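PDB 3FP5: acyl-CoA Binding Protein from Moniliophthora perniciosa, which probably binds long-chain acyl-CoA esters and carries them through the cytosol for fatty acid metabolism, as other acyl-CoA-binding proteins do. Local coordinates for residues 89-93 and 94-98. Numbering follows the deposited sequence.
Sequences KKADT and EESKK
Ser96 OG has two partners: it accepts from Thr93 N at 2.9 Å and is also hydrogen-bonded to Leu88 O. The hydroxyl thus ties the start of helix 94-105 to the end of helix 73-91. The exchange is reciprocal, because Ser96 N donates to Thr93 OG1 over 3.0 Å in a nearly straight bond, with an N-H...O angle of 166°. These two bonds, from the N-cap residue to the third residue beyond it and back, define a capping box. Both hydroxyls stand between their own backbone N and carbonyl carbon, which turns each oxygen back toward the other residue's amide. Thr93 OG1 has a further partner, a water 2.7 Å away that donates to Glu95 OE1; the extended Glu95 chain carries its carboxylate out to that water. The first helical turn is closed by Lys97 N, which donates to Thr93 O at 2.9 Å.

Asp92 and Lys97, both exposed, bridge the turn with a salt bridge. Their side chains run alongside each other in the same direction, and a bend at the last torsion of the lysine (chi4 54°) brings NZ to 2.9 Å from Asp92 OD1. The ammonium approaches from above the carboxylate plane, 44° out of it.

Asp92 is where the chain leaves helix 73-91, with positive phi, and with Thr93 it makes the two-residue link between helices. Ala91 CB lies 4.1 Å from Ser96 CB, and both side chains touch Ile24 of the loop between helices 5-17 and 28-42, placing this corner at the surface where helix 94-105 turns back beside helix 73-91.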
ATOM      1  N   LYS A  89       4.709  12.040  -5.501  1.00 13.95           N
ATOM      2  CA  LYS A  89       5.716  13.090  -5.656  1.00 16.67           C
ATOM      3  C   LYS A  89       6.555  12.857  -6.908  1.00 19.05           C
ATOM      4  O   LYS A  89       6.873  13.799  -7.641  1.00 20.86           O
ATOM      5  CB  LYS A  89       6.596  13.188  -4.411  1.00 18.37           C
ATOM      6  CG  LYS A  89       5.856  13.728  -3.202  1.00 22.04           C
ATOM      7  CD  LYS A  89       6.747  13.751  -1.965  1.00 26.70           C
ATOM      8  CE  LYS A  89       5.980  14.238  -0.740  1.00 33.46           C
ATOM      9  NZ  LYS A  89       6.791  14.131   0.514  1.00 37.64           N
ATOM     10  N   LYS A  90       6.888  11.597  -7.160  1.00 20.25           N
ATOM     11  CA  LYS A  90       7.632  11.201  -8.348  1.00 23.64           C
ATOM     12  C   LYS A  90       6.822  11.427  -9.634  1.00 25.95           C
ATOM     13  O   LYS A  90       7.378  11.801 -10.668  1.00 28.88           O
ATOM     14  CB  LYS A  90       8.041   9.732  -8.236  1.00 28.01           C
ATOM     15  CG  LYS A  90       8.866   9.213  -9.400  1.00 40.53           C
ATOM     16  CD  LYS A  90      10.279   9.760  -9.351  1.00 54.05           C
ATOM     17  CE  LYS A  90      11.120   9.226 -10.498  1.00 59.40           C
ATOM     18  NZ  LYS A  90      12.439   9.916 -10.577  1.00 62.70           N
ATOM     19  N   ALA A  91       5.515  11.186  -9.573  1.00 20.77           N
ATOM     20  CA  ALA A  91       4.646  11.412 -10.730  1.00 23.09           C
ATOM     21  C   ALA A  91       4.628  12.896 -11.075  1.00 22.11           C
ATOM     22  O   ALA A  91       4.689  13.280 -12.249  1.00 25.82           O
ATOM     23  CB  ALA A  91       3.243  10.912 -10.464  1.00 18.93           C
ATOM     24  N   ASP A  92       4.510  13.725 -10.044  1.00 20.75           N
ATOM     25  CA  ASP A  92       4.723  15.155 -10.174  1.00 21.48           C
ATOM     26  C   ASP A  92       3.807  15.807 -11.217  1.00 21.71           C
ATOM     27  O   ASP A  92       4.265  16.521 -12.119  1.00 26.75           O
ATOM     28  CB  ASP A  92       6.189  15.421 -10.509  1.00 30.04           C
ATOM     29  CG  ASP A  92       6.521  16.896 -10.538  1.00 30.07           C
ATOM     30  OD1 ASP A  92       6.141  17.615  -9.584  1.00 32.48           O
ATOM     31  OD2 ASP A  92       7.162  17.329 -11.519  1.00 39.46           O
ATOM     32  N   THR A  93       2.512  15.546 -11.093  1.00 16.00           N
ATOM     33  CA  THR A  93       1.511  16.182 -11.943  1.00 16.79           C
ATOM     34  C   THR A  93       0.548  16.977 -11.067  1.00 17.39           C
ATOM     35  O   THR A  93       0.543  16.841  -9.840  1.00 16.74           O
ATOM     36  CB  THR A  93       0.711  15.147 -12.768  1.00 21.70           C
ATOM     37  OG1 THR A  93      -0.047  14.305 -11.892  1.00 21.62           O
ATOM     38  CG2 THR A  93       1.645  14.281 -13.614  1.00 23.53           C
ATOM     39  N   GLU A  94      -0.271  17.818 -11.686  1.00 17.68           N
ATOM     40  CA  GLU A  94      -1.256  18.553 -10.913  1.00 15.96           C
ATOM     41  C   GLU A  94      -2.232  17.579 -10.278  1.00 13.69           C
ATOM     42  O   GLU A  94      -2.750  17.828  -9.191  1.00 14.35           O
ATOM     43  CB  GLU A  94      -1.995  19.554 -11.804  1.00 17.49           C
ATOM     44  CG  GLU A  94      -1.110  20.705 -12.247  1.00 18.59           C
ATOM     45  CD  GLU A  94      -0.664  21.555 -11.072  1.00 25.65           C
ATOM     46  OE1 GLU A  94      -1.469  21.744 -10.135  1.00 24.96           O
ATOM     47  OE2 GLU A  94       0.488  22.036 -11.085  1.00 34.02           O
ATOM     48  N   GLU A  95      -2.485  16.468 -10.965  1.00 14.80           N
ATOM     49  CA  GLU A  95      -3.363  15.436 -10.425  1.00 13.68           C
ATOM     50  C   GLU A  95      -2.745  14.803  -9.175  1.00 13.79           C
ATOM     51  O   GLU A  95      -3.410  14.683  -8.144  1.00 15.31           O
ATOM     52  CB  GLU A  95      -3.667  14.363 -11.473  1.00 15.71           C
ATOM     53  CG  GLU A  95      -4.551  13.227 -10.949  1.00 18.33           C
ATOM     54  CD  GLU A  95      -4.824  12.153 -11.992  1.00 24.50           C
ATOM     55  OE1 GLU A  95      -4.258  12.235 -13.105  1.00 26.45           O
ATOM     56  OE2 GLU A  95      -5.616  11.228 -11.699  1.00 26.03           O
ATOM     57  N   SER A  96      -1.473  14.421  -9.259  1.00 13.54           N
ATOM     58  CA  SER A  96      -0.807  13.820  -8.104  1.00 14.33           C
ATOM     59  C   SER A  96      -0.707  14.822  -6.943  1.00 13.99           C
ATOM     60  O   SER A  96      -0.840  14.443  -5.778  1.00 13.60           O
ATOM     61  CB  SER A  96       0.565  13.225  -8.466  1.00 17.13           C
ATOM     62  OG  SER A  96       1.560  14.209  -8.653  1.00 16.42           O
ATOM     63  N   LYS A  97      -0.491  16.097  -7.258  1.00 13.85           N
ATOM     64  CA  LYS A  97      -0.449  17.116  -6.210  1.00 15.06           C
ATOM     65  C   LYS A  97      -1.781  17.216  -5.462  1.00 14.66           C
ATOM     66  O   LYS A  97      -1.818  17.417  -4.244  1.00 14.98           O
ATOM     67  CB  LYS A  97      -0.047  18.477  -6.784  1.00 21.61           C
ATOM     68  CG  LYS A  97       1.437  18.580  -7.087  1.00 28.66           C
ATOM     69  CD  LYS A  97       1.816  19.966  -7.599  1.00 43.14           C
ATOM     70  CE  LYS A  97       3.306  20.042  -7.917  1.00 50.35           C
ATOM     71  NZ  LYS A  97       3.729  18.963  -8.858  1.00 50.99           N
ATOM     72  N   LYS A  98      -2.878  17.075  -6.198  1.00 12.83           N
ATOM     73  CA  LYS A  98      -4.208  17.086  -5.612  1.00 14.57           C
ATOM     74  C   LYS A  98      -4.390  15.904  -4.656  1.00 14.61           C
ATOM     75  O   LYS A  98      -4.981  16.045  -3.578  1.00 15.31           O
ATOM     76  CB  LYS A  98      -5.243  17.015  -6.737  1.00 18.45           C
ATOM     77  CG  LYS A  98      -6.593  17.616  -6.427  1.00 27.30           C
ATOM     78  CD  LYS A  98      -7.397  17.745  -7.726  1.00 27.98           C
ATOM     79  CE  LYS A  98      -8.794  18.294  -7.479  1.00 29.89           C
ATOM     80  NZ  LYS A  98      -9.711  17.999  -8.625  1.00 28.21           N
TER
HETATM   81  O   HOH W   1      -1.615  12.819 -13.578  1.00 28.95           O